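Local structure of SRPBCC family protein (Bacillus thuringiensis serovar konkukian, 3F08) at residues Glu41-Arg46 against Ile57-Glu61; Gly22-Ser26 against Ser36-Thr40; Met8-Thr14 against Ser96-Val101. The protein is of unknown function but belongs to the SRPBCC superfamily of Bet v 1-like folds, whose members commonly bind hydrophobic ligands in a deep cavity. The protein carries 5 engineered substitutions. The contacts are given in a common frame with arbitrary orientation. Numbering follows the deposited sequence.

Interaction 1: residues Glu41-Arg46 against Ile57-Glu61; sequences EGGRVR and IERLE
Two salt bridges brace this entrance to a β-hairpin, their arginines leaving opposite faces of the sheet. On one face R46, extended along chi2 and chi3 (both t), meets E58: E58 OE1 accepts from R46 NE at 2.7 Å and from R46 NH2 at 2.6 Å. On the other, R59 NH2 donates to E41 OE1 at 2.6 Å. A weak companion runs from R59 NH1 to E41 OE2 at 3.5 Å.

R46 and E58 form an antiparallel hydrogen-bonded pair (R46 N to E58 O 2.9 Å, E58 N to R46 O 3.0 Å), V45 and R59 a non-hydrogen-bonded pair with CA atoms 4.6 Å apart, and L60 N donates to R44 O at 2.8 Å. Ahead of V45 the chain turns through three positive-phi residues, E41 (53/46), G42 (67/10) and G43 (112/3); the last conformation demands a glycine. R44 then folds back, its NE reaching E41 O at 2.9 Å. R44 and V45 both face T40, a classic β-bulge.

V45 CG1 touches I57 CG2 diagonally at 3.4 Å, while V45 CG2 lies over a face of the guanidinium of its register partner, 3.7 Å from R59 NH1. A water weakly accepts from R44 NH1 (2.9 Å) and R59 NH2 (2.8 Å), where R44 NE and R59 NH2 lie 4.6 Å apart.

R44 donates to W18 O and Q19 O of the second subunit, whose Q19 NE2 bonds E41 OE1, so the turn belongs to the dimer interface. Within the chain, R46 stacks by cation-pi on Y72, strand 69-74 flanks 55-64, and strand 36-40 borders 45-49.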
ATOM      1  N   GLU B  41       8.265  -8.095  -1.147  1.00 14.74           N
ATOM      2  CA  GLU B  41       7.420  -7.875  -2.313  1.00 15.32           C
ATOM      3  C   GLU B  41       7.153  -6.388  -2.595  1.00 15.30           C
ATOM      4  O   GLU B  41       6.017  -5.975  -2.856  1.00 15.23           O
ATOM      5  CB  GLU B  41       6.104  -8.645  -2.146  1.00 15.03           C
ATOM      6  CG  GLU B  41       6.291 -10.151  -2.304  1.00 17.20           C
ATOM      7  CD  GLU B  41       4.990 -10.901  -2.503  1.00 19.44           C
ATOM      8  OE1 GLU B  41       4.118 -10.412  -3.254  1.00 20.73           O
ATOM      9  OE2 GLU B  41       4.848 -11.991  -1.922  1.00 21.90           O
ATOM     10  N   GLY B  42       8.216  -5.590  -2.534  1.00 15.26           N
ATOM     11  CA  GLY B  42       8.104  -4.169  -2.798  1.00 15.34           C
ATOM     12  C   GLY B  42       7.297  -3.381  -1.778  1.00 16.04           C
ATOM     13  O   GLY B  42       6.997  -2.206  -2.005  1.00 16.55           O
ATOM     14  N   GLY B  43       6.949  -4.014  -0.660  1.00 16.58           N
ATOM     15  CA  GLY B  43       6.177  -3.338   0.371  1.00 14.60           C
ATOM     16  C   GLY B  43       4.765  -3.870   0.553  1.00 14.62           C
ATOM     17  O   GLY B  43       4.000  -3.349   1.374  1.00 14.43           O
ATOM     18  N   ARG B  44       4.419  -4.913  -0.202  1.00 12.60           N
ATOM     19  CA  ARG B  44       3.088  -5.522  -0.141  1.00 11.71           C
ATOM     20  C   ARG B  44       2.924  -6.598   0.931  1.00 12.80           C
ATOM     21  O   ARG B  44       1.805  -6.990   1.257  1.00 14.27           O
ATOM     22  CB  ARG B  44       2.735  -6.139  -1.500  1.00 11.58           C
ATOM     23  CG  ARG B  44       2.399  -5.142  -2.589  1.00 10.99           C
ATOM     24  CD  ARG B  44       2.284  -5.841  -3.940  1.00 11.90           C
ATOM     25  NE  ARG B  44       3.599  -6.205  -4.461  1.00 15.18           N
ATOM     26  CZ  ARG B  44       3.812  -6.801  -5.630  1.00 12.73           C
ATOM     27  NH1 ARG B  44       2.796  -7.120  -6.417  1.00 14.77           N
ATOM     28  NH2 ARG B  44       5.049  -7.055  -6.025  1.00 15.54           N
ATOM     29  N   VAL B  45       4.032  -7.084   1.471  1.00 12.22           N
ATOM     30  CA  VAL B  45       3.969  -8.132   2.474  1.00 12.31           C
ATOM     31  C   VAL B  45       4.792  -7.740   3.692  1.00 13.16           C
ATOM     32  O   VAL B  45       5.909  -7.230   3.559  1.00 13.95           O
ATOM     33  CB  VAL B  45       4.496  -9.470   1.879  1.00 12.78           C
ATOM     34  CG1 VAL B  45       4.546 -10.551   2.948  1.00 12.51           C
ATOM     35  CG2 VAL B  45       3.590  -9.918   0.729  1.00 11.05           C
ATOM     36  N   ARG B  46       4.233  -7.945   4.879  1.00 12.02           N
ATOM     37  CA  ARG B  46       4.962  -7.612   6.089  1.00 12.86           C
ATOM     38  C   ARG B  46       5.233  -8.857   6.914  1.00 14.34           C
ATOM     39  O   ARG B  46       4.372  -9.727   7.063  1.00 14.65           O
ATOM     40  CB  ARG B  46       4.208  -6.559   6.927  1.00 12.49           C
ATOM     41  CG  ARG B  46       2.878  -6.997   7.513  1.00  8.67           C
ATOM     42  CD  ARG B  46       2.196  -5.820   8.206  1.00  9.15           C
ATOM     43  NE  ARG B  46       0.886  -6.172   8.758  1.00  7.95           N
ATOM     44  CZ  ARG B  46       0.019  -5.288   9.247  1.00  9.50           C
ATOM     45  NH1 ARG B  46       0.318  -3.992   9.257  1.00  8.36           N
ATOM     46  NH2 ARG B  46      -1.152  -5.696   9.724  1.00  7.99           N
ATOM     47  N   ILE B  57       3.227 -13.597   8.699  1.00 18.73           N
ATOM     48  CA  ILE B  57       3.304 -12.950   7.403  1.00 18.35           C
ATOM     49  C   ILE B  57       1.915 -12.492   6.972  1.00 18.44           C
ATOM     50  O   ILE B  57       0.976 -13.289   6.920  1.00 14.56           O
ATOM     51  CB  ILE B  57       3.889 -13.913   6.354  1.00 20.22           C
ATOM     52  CG1 ILE B  57       5.272 -14.393   6.819  1.00 21.55           C
ATOM     53  CG2 ILE B  57       4.007 -13.221   5.012  1.00 19.41           C
ATOM     54  CD1 ILE B  57       5.965 -15.339   5.835  1.00 22.52           C
ATOM     55  N   GLU B  58       1.786 -11.204   6.677  1.00 15.40           N
ATOM     56  CA  GLU B  58       0.500 -10.657   6.272  1.00 14.33           C
ATOM     57  C   GLU B  58       0.620  -9.926   4.944  1.00 13.83           C
ATOM     58  O   GLU B  58       1.646  -9.319   4.640  1.00 12.28           O
ATOM     59  CB  GLU B  58      -0.028  -9.723   7.361  1.00 15.50           C
ATOM     60  CG  GLU B  58       0.030 -10.354   8.745  1.00 15.41           C
ATOM     61  CD  GLU B  58      -0.598  -9.500   9.825  1.00 14.97           C
ATOM     62  OE1 GLU B  58      -0.550  -8.255   9.720  1.00 15.90           O
ATOM     63  OE2 GLU B  58      -1.125 -10.082  10.802  1.00 15.43           O
ATOM     64  N   ARG B  59      -0.448  -9.981   4.162  1.00 11.93           N
ATOM     65  CA  ARG B  59      -0.462  -9.367   2.849  1.00 12.18           C
ATOM     66  C   ARG B  59      -1.338  -8.120   2.771  1.00 12.40           C
ATOM     67  O   ARG B  59      -2.474  -8.121   3.255  1.00 12.20           O
ATOM     68  CB  ARG B  59      -0.923 -10.419   1.838  1.00 15.19           C
ATOM     69  CG  ARG B  59      -1.366  -9.874   0.513  1.00 19.90           C
ATOM     70  CD  ARG B  59      -1.140 -10.879  -0.598  1.00 20.90           C
ATOM     71  NE  ARG B  59      -0.304 -10.235  -1.591  1.00 28.30           N
ATOM     72  CZ  ARG B  59       0.875 -10.682  -1.998  1.00 26.53           C
ATOM     73  NH1 ARG B  59       1.380 -11.806  -1.512  1.00 24.93           N
ATOM     74  NH2 ARG B  59       1.557  -9.973  -2.879  1.00 29.45           N
ATOM     75  N   LEU B  60      -0.794  -7.053   2.189  1.00 10.17           N
ATOM     76  CA  LEU B  60      -1.543  -5.810   2.018  1.00 13.62           C
ATOM     77  C   LEU B  60      -2.568  -6.022   0.901  1.00 13.59           C
ATOM     78  O   LEU B  60      -2.194  -6.392  -0.217  1.00 13.96           O
ATOM     79  CB  LEU B  60      -0.605  -4.659   1.629  1.00 12.82           C
ATOM     80  CG  LEU B  60      -1.269  -3.292   1.392  1.00 12.27           C
ATOM     81  CD1 LEU B  60      -1.814  -2.754   2.719  1.00 10.00           C
ATOM     82  CD2 LEU B  60      -0.264  -2.309   0.796  1.00  8.46           C
ATOM     83  N   GLU B  61      -3.849  -5.793   1.193  1.00 12.69           N
ATOM     84  CA  GLU B  61      -4.895  -5.981   0.188  1.00 13.28           C
ATOM     85  C   GLU B  61      -5.404  -4.660  -0.379  1.00 14.83           C
ATOM     86  O   GLU B  61      -5.584  -4.523  -1.591  1.00 12.92           O
ATOM     87  CB  GLU B  61      -6.078  -6.751   0.778  1.00 13.46           C
ATOM     88  CG  GLU B  61      -5.786  -8.189   1.195  1.00 14.37           C
ATOM     89  CD  GLU B  61      -5.489  -9.104   0.017  1.00 18.24           C
ATOM     90  OE1 GLU B  61      -5.845  -8.744  -1.128  1.00 18.83           O
ATOM     91  OE2 GLU B  61      -4.910 -10.190   0.239  1.00 18.06           O
TER
HETATM   92  O   HOH W   1       0.651  -8.581  -5.139  1.00 16.95           O

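Interaction 2: residues Gly22-Ser26 against Ser36-Thr40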
ATOM      1  N   GLY B  22      -0.807   4.347  10.038  1.00 14.18           N
ATOM      2  CA  GLY B  22      -1.031   4.165   8.608  1.00 13.59           C
ATOM      3  C   GLY B  22       0.005   3.328   7.867  1.00 12.73           C
ATOM      4  O   GLY B  22      -0.298   2.736   6.829  1.00 10.11           O
ATOM      5  N   GLY B  23       1.228   3.290   8.390  1.00 12.12           N
ATOM      6  CA  GLY B  23       2.286   2.524   7.754  1.00 12.17           C
ATOM      7  C   GLY B  23       2.076   1.036   7.931  1.00 12.21           C
ATOM      8  O   GLY B  23       1.899   0.553   9.050  1.00 12.52           O
ATOM      9  N   PHE B  24       2.102   0.303   6.826  1.00 11.18           N
ATOM     10  CA  PHE B  24       1.909  -1.133   6.887  1.00 10.58           C
ATOM     11  C   PHE B  24       3.036  -1.801   7.675  1.00 11.35           C
ATOM     12  O   PHE B  24       2.817  -2.808   8.349  1.00  9.46           O
ATOM     13  CB  PHE B  24       1.820  -1.701   5.471  1.00  9.78           C
ATOM     14  CG  PHE B  24       1.288  -3.105   5.413  1.00  9.34           C
ATOM     15  CD1 PHE B  24       0.068  -3.427   6.007  1.00 10.58           C
ATOM     16  CD2 PHE B  24       1.997  -4.102   4.753  1.00  9.91           C
ATOM     17  CE1 PHE B  24      -0.442  -4.731   5.944  1.00  8.32           C
ATOM     18  CE2 PHE B  24       1.503  -5.409   4.677  1.00  7.94           C
ATOM     19  CZ  PHE B  24       0.281  -5.720   5.276  1.00  8.22           C
ATOM     20  N   ASN B  25       4.236  -1.232   7.610  1.00 12.50           N
ATOM     21  CA  ASN B  25       5.374  -1.797   8.337  1.00 13.10           C
ATOM     22  C   ASN B  25       5.589  -1.123   9.689  1.00 12.57           C
ATOM     23  O   ASN B  25       6.603  -1.351  10.347  1.00 10.90           O
ATOM     24  CB  ASN B  25       6.665  -1.653   7.524  1.00 13.24           C
ATOM     25  CG  ASN B  25       7.753  -2.601   8.000  1.00 11.91           C
ATOM     26  OD1 ASN B  25       8.870  -2.188   8.322  1.00 13.83           O
ATOM     27  ND2 ASN B  25       7.425  -3.882   8.046  1.00  9.02           N
ATOM     28  N   SER B  26       4.626  -0.320  10.121  1.00 12.91           N
ATOM     29  CA  SER B  26       4.783   0.412  11.374  1.00 15.90           C
ATOM     30  C   SER B  26       4.215  -0.170  12.668  1.00 14.31           C
ATOM     31  O   SER B  26       4.238   0.498  13.697  1.00 14.58           O
ATOM     32  CB  SER B  26       4.254   1.837  11.186  1.00 16.46           C
ATOM     33  OG  SER B  26       4.948   2.469  10.123  1.00 20.88           O
ATOM     34  N   SER B  36       9.722  -6.343  15.953  1.00 18.69           N
ATOM     35  CA  SER B  36      10.203  -5.963  14.634  1.00 17.73           C
ATOM     36  C   SER B  36       9.285  -6.352  13.484  1.00 15.22           C
ATOM     37  O   SER B  36       8.499  -7.294  13.580  1.00 16.98           O
ATOM     38  CB  SER B  36      11.600  -6.561  14.425  1.00 17.19           C
ATOM     39  OG  SER B  36      12.138  -6.185  13.171  1.00 24.17           O
ATOM     40  N   SER B  37       9.395  -5.600  12.395  1.00 15.24           N
ATOM     41  CA  SER B  37       8.604  -5.822  11.193  1.00 14.26           C
ATOM     42  C   SER B  37       9.402  -5.395   9.965  1.00 13.64           C
ATOM     43  O   SER B  37      10.031  -4.338   9.965  1.00 12.37           O
ATOM     44  CB  SER B  37       7.294  -5.026  11.253  1.00 14.13           C
ATOM     45  OG  SER B  37       6.595  -5.113  10.019  1.00 12.44           O
ATOM     46  N   LYS B  38       9.376  -6.230   8.928  1.00 12.84           N
ATOM     47  CA  LYS B  38      10.083  -5.959   7.677  1.00 14.47           C
ATOM     48  C   LYS B  38       9.133  -6.172   6.501  1.00 13.77           C
ATOM     49  O   LYS B  38       8.207  -6.977   6.581  1.00 13.66           O
ATOM     50  CB  LYS B  38      11.287  -6.899   7.509  1.00 15.94           C
ATOM     51  CG  LYS B  38      12.399  -6.700   8.522  1.00 21.15           C
ATOM     52  CD  LYS B  38      13.036  -5.324   8.406  1.00 25.07           C
ATOM     53  CE  LYS B  38      14.145  -5.160   9.441  1.00 27.23           C
ATOM     54  NZ  LYS B  38      14.758  -3.798   9.401  1.00 29.63           N
ATOM     55  N   LEU B  39       9.371  -5.463   5.405  1.00 14.26           N
ATOM     56  CA  LEU B  39       8.518  -5.593   4.231  1.00 15.84           C
ATOM     57  C   LEU B  39       9.195  -6.344   3.086  1.00 15.72           C
ATOM     58  O   LEU B  39      10.407  -6.226   2.889  1.00 15.04           O
ATOM     59  CB  LEU B  39       8.107  -4.205   3.718  1.00 16.16           C
ATOM     60  CG  LEU B  39       7.322  -3.249   4.622  1.00 18.12           C
ATOM     61  CD1 LEU B  39       7.327  -1.869   3.992  1.00 17.23           C
ATOM     62  CD2 LEU B  39       5.893  -3.740   4.824  1.00 14.76           C
ATOM     63  N   THR B  40       8.409  -7.123   2.341  1.00 14.80           N
ATOM     64  CA  THR B  40       8.924  -7.834   1.177  1.00 14.72           C
ATOM     65  C   THR B  40       7.964  -7.555   0.029  1.00 14.61           C
ATOM     66  O   THR B  40       6.975  -6.839   0.205  1.00 12.65           O
ATOM     67  CB  THR B  40       9.038  -9.368   1.400  1.00 16.75           C
ATOM     68  OG1 THR B  40       7.765  -9.910   1.759  1.00 17.70           O
ATOM     69  CG2 THR B  40      10.045  -9.666   2.492  1.00 15.61           C
TER
HETATM   70  O   HOH W   2       4.149  -3.625  10.683  1.00 11.89           O
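N25 illustrates how one loop residue can seat a turn against the face of an outermost strand. It buries 104 Å², far more than any other residue of the pair, and its CA-to-CB bond points at the strand, with CB 3.4 Å from L39 CG. The closest CA pair is also its own, N25 CA to S37 CA at 5.9 Å. A type I turn from G23 to S26, closed by S26 N donating to G23 O at 3.1 Å, presents it; at G23 a CB would collide with S26 OG.

L39, with 59 Å² buried, fills the space beside that turn. Its CD2 reaches F24 CD2 at 3.9 Å, and the F24 ring meets Y70 edge-to-face. The Bet v 1-like fold places this loop between helix 14-21 and outermost strand 36-40, where the backbones of S36 and K38 hydrogen-bond to A49 and H47 of strand 45-49, while the loop packs on the S37 and L39 face.

S37, burying 43 Å², also meets the turn through a water that donates to F24 O at 2.8 Å and lies 2.9 Å from S37 OG. F24 O accepts a second bond from R46 NH1, while G42 of the second subunit packs on S26 and L39.

Interaction 3: residues Met8-Thr14 against Ser96-Val101. Engineered in segment 8-14: T14 (natural residue Pro).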
HETATM    1  N   MSE B   8     -12.654   2.239  19.306  1.00 29.63           N
HETATM    2  CA  MSE B   8     -12.222   2.971  20.480  1.00 31.79           C
HETATM    3  C   MSE B   8     -11.877   4.400  20.117  1.00 27.93           C
HETATM    4  O   MSE B   8     -11.360   4.677  19.033  1.00 25.45           O
HETATM    5  CB  MSE B   8     -11.014   2.286  21.133  1.00 39.58           C
HETATM    6  CG  MSE B   8     -10.539   2.964  22.419  1.00 52.21           C
HETATM    7 SE   MSE B   8      -9.393   1.867  23.565  1.00 71.85          SE
HETATM    8  CE  MSE B   8     -10.752   1.092  24.706  1.00 65.30           C
ATOM      9  N   GLU B   9     -12.195   5.316  21.021  1.00 25.10           N
ATOM     10  CA  GLU B   9     -11.875   6.713  20.810  1.00 23.95           C
ATOM     11  C   GLU B   9     -10.440   6.874  21.266  1.00 21.19           C
ATOM     12  O   GLU B   9     -10.142   6.765  22.455  1.00 21.36           O
ATOM     13  CB  GLU B   9     -12.777   7.619  21.649  1.00 26.67           C
ATOM     14  CG  GLU B   9     -14.120   7.948  21.015  1.00 33.39           C
ATOM     15  CD  GLU B   9     -13.998   8.858  19.801  1.00 34.55           C
ATOM     16  OE1 GLU B   9     -13.310   9.898  19.898  1.00 35.32           O
ATOM     17  OE2 GLU B   9     -14.600   8.537  18.754  1.00 36.04           O
ATOM     18  N   ILE B  10      -9.548   7.110  20.319  1.00 18.15           N
ATOM     19  CA  ILE B  10      -8.146   7.297  20.640  1.00 14.72           C
ATOM     20  C   ILE B  10      -7.900   8.785  20.836  1.00 15.40           C
ATOM     21  O   ILE B  10      -8.384   9.602  20.049  1.00 13.28           O
ATOM     22  CB  ILE B  10      -7.264   6.761  19.509  1.00 15.09           C
ATOM     23  CG1 ILE B  10      -7.516   5.260  19.353  1.00 12.86           C
ATOM     24  CG2 ILE B  10      -5.780   7.039  19.804  1.00 11.98           C
ATOM     25  CD1 ILE B  10      -7.199   4.458  20.605  1.00 10.58           C
ATOM     26  N   PHE B  11      -7.150   9.134  21.880  1.00 14.25           N
ATOM     27  CA  PHE B  11      -6.876  10.538  22.176  1.00 14.99           C
ATOM     28  C   PHE B  11      -5.764  11.131  21.344  1.00 14.93           C
ATOM     29  O   PHE B  11      -4.702  11.471  21.860  1.00 14.92           O
ATOM     30  CB  PHE B  11      -6.532  10.732  23.654  1.00 15.67           C
ATOM     31  CG  PHE B  11      -7.582  10.224  24.591  1.00 15.82           C
ATOM     32  CD1 PHE B  11      -8.848   9.880  24.119  1.00 14.94           C
ATOM     33  CD2 PHE B  11      -7.309  10.094  25.952  1.00 16.55           C
ATOM     34  CE1 PHE B  11      -9.836   9.415  24.986  1.00 16.46           C
ATOM     35  CE2 PHE B  11      -8.287   9.629  26.836  1.00 16.75           C
ATOM     36  CZ  PHE B  11      -9.554   9.288  26.351  1.00 16.61           C
ATOM     37  N   GLY B  12      -6.022  11.262  20.051  1.00 15.33           N
ATOM     38  CA  GLY B  12      -5.061  11.838  19.130  1.00 12.40           C
ATOM     39  C   GLY B  12      -5.853  12.271  17.910  1.00 13.46           C
ATOM     40  O   GLY B  12      -6.849  11.630  17.588  1.00 12.47           O
ATOM     41  N   SER B  13      -5.451  13.346  17.237  1.00 12.00           N
ATOM     42  CA  SER B  13      -6.186  13.784  16.051  1.00 13.51           C
ATOM     43  C   SER B  13      -6.119  12.698  14.985  1.00 12.05           C
ATOM     44  O   SER B  13      -5.284  11.802  15.063  1.00 13.75           O
ATOM     45  CB  SER B  13      -5.589  15.073  15.485  1.00 13.09           C
ATOM     46  OG  SER B  13      -4.290  14.839  14.975  1.00 11.26           O
ATOM     47  N   THR B  14      -6.996  12.777  13.989  1.00 10.79           N
ATOM     48  CA  THR B  14      -6.995  11.791  12.924  1.00 11.89           C
ATOM     49  C   THR B  14      -5.633  11.759  12.232  1.00 11.64           C
ATOM     50  O   THR B  14      -5.133  10.690  11.875  1.00  9.18           O
ATOM     51  CB  THR B  14      -8.121  12.077  11.898  1.00 13.01           C
ATOM     52  OG1 THR B  14      -8.165  13.480  11.598  1.00 14.37           O
ATOM     53  CG2 THR B  14      -9.474  11.652  12.473  1.00 10.60           C
ATOM     54  N   SER B  96     -11.424  17.474  17.464  1.00 29.78           N
ATOM     55  CA  SER B  96     -10.354  17.530  16.482  1.00 29.19           C
ATOM     56  C   SER B  96      -9.093  16.853  17.010  1.00 27.52           C
ATOM     57  O   SER B  96      -8.183  16.560  16.240  1.00 27.71           O
ATOM     58  CB  SER B  96     -10.050  18.981  16.120  1.00 29.52           C
ATOM     59  OG  SER B  96      -9.671  19.715  17.267  1.00 32.41           O
ATOM     60  N   ASN B  97      -9.044  16.602  18.320  1.00 26.67           N
ATOM     61  CA  ASN B  97      -7.886  15.954  18.927  1.00 23.30           C
ATOM     62  C   ASN B  97      -8.156  14.507  19.340  1.00 21.38           C
ATOM     63  O   ASN B  97      -7.448  13.953  20.182  1.00 18.76           O
ATOM     64  CB  ASN B  97      -7.385  16.751  20.137  1.00 27.04           C
ATOM     65  CG  ASN B  97      -8.326  16.669  21.327  1.00 30.18           C
ATOM     66  OD1 ASN B  97      -9.532  16.874  21.195  1.00 32.76           O
ATOM     67  ND2 ASN B  97      -7.770  16.381  22.503  1.00 31.69           N
ATOM     68  N   THR B  98      -9.189  13.897  18.764  1.00 19.07           N
ATOM     69  CA  THR B  98      -9.488  12.498  19.062  1.00 18.50           C
ATOM     70  C   THR B  98      -9.824  11.787  17.757  1.00 16.58           C
ATOM     71  O   THR B  98     -10.117  12.434  16.757  1.00 16.38           O
ATOM     72  CB  THR B  98     -10.681  12.334  20.028  1.00 17.44           C
ATOM     73  OG1 THR B  98     -11.868  12.846  19.414  1.00 17.06           O
ATOM     74  CG2 THR B  98     -10.420  13.063  21.341  1.00 17.54           C
ATOM     75  N   SER B  99      -9.771  10.460  17.770  1.00 15.47           N
ATOM     76  CA  SER B  99     -10.073   9.670  16.582  1.00 15.78           C
ATOM     77  C   SER B  99     -10.895   8.455  16.963  1.00 15.84           C
ATOM     78  O   SER B  99     -10.766   7.929  18.066  1.00 18.15           O
ATOM     79  CB  SER B  99      -8.784   9.167  15.908  1.00 13.03           C
ATOM     80  OG  SER B  99      -7.996  10.218  15.386  1.00 15.61           O
ATOM     81  N   LEU B 100     -11.754   8.015  16.053  1.00 16.03           N
ATOM     82  CA  LEU B 100     -12.529   6.809  16.292  1.00 15.62           C
ATOM     83  C   LEU B 100     -11.830   5.755  15.452  1.00 15.40           C
ATOM     84  O   LEU B 100     -12.007   5.689  14.238  1.00 17.94           O
ATOM     85  CB  LEU B 100     -13.970   6.955  15.817  1.00 17.29           C
ATOM     86  CG  LEU B 100     -14.793   5.706  16.149  1.00 18.39           C
ATOM     87  CD1 LEU B 100     -14.847   5.530  17.661  1.00 17.23           C
ATOM     88  CD2 LEU B 100     -16.191   5.833  15.573  1.00 20.54           C
ATOM     89  N   VAL B 101     -11.010   4.945  16.095  1.00 15.58           N
ATOM     90  CA  VAL B 101     -10.301   3.911  15.375  1.00 15.93           C
ATOM     91  C   VAL B 101     -11.113   2.626  15.411  1.00 17.21           C
ATOM     92  O   VAL B 101     -11.481   2.135  16.476  1.00 15.84           O
ATOM     93  CB  VAL B 101      -8.916   3.682  15.976  1.00 16.03           C
ATOM     94  CG1 VAL B 101      -8.183   2.612  15.176  1.00 12.83           C
ATOM     95  CG2 VAL B 101      -8.131   5.004  15.973  1.00 13.45           C
TER
HETATM   96  O   HOH W   3      -9.255  14.581  14.748  1.00 18.69           O
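At one end of the antiparallel sheet of this Bet v 1-like fold, strand 3-10 pairs with 99-109 and breaks away into helix 14-21. The hydrogen-bonded pairs M8-V101 and I10-S99 each exchange two bonds (M8 N to V101 O 3.1 Å, V101 N to M8 O 3.0 Å; I10 N to S99 O 2.7 Å, S99 N to I10 O 2.8 Å); E9-L100 between them is a non-hydrogen-bonded pair, L100 bonding instead to K91. I10 CG1 meets V101 CG2 at 3.4 Å.

Beyond I10 the ladder stops in an inverse gamma turn centred on F11, G12 N bonding I10 O weakly. S99 OG donates to G12 O at 2.9 Å, S13 OG, at the N-cap, accepts from Q16 N, and T98 OG1 accepts from E95 N; the weak contact of T98 OG1 with E9 OE1 at 3.3 Å is unsettled. A water accepts from T14 N, of an engineered residue, at 3.0 Å and donates to T98 O at 3.1 Å and, weakly, to S96 O at 2.7 Å.

The three contacts sample one antiparallel sheet near its two borders. Interaction 3 opens first and closes last along the chain, joining the outermost strand 3-10 to 99-109; nested within that long loop, interaction 2 is completed before interaction 1 opens. Those two adjoin, their centres 8 Å apart, because strands 36-40 and 45-49 are neighbours: T40 N probably bonds V45 O, and R46 NH1 bonds F24 O. Interaction 3 lies remote, its centre about 27 Å from that of interaction 1 and 22 Å from that of interaction 2. The division carries into the assembly: interactions 1 and 2 both touch the second subunit, whereas no other chain of the dimer touches interaction 3.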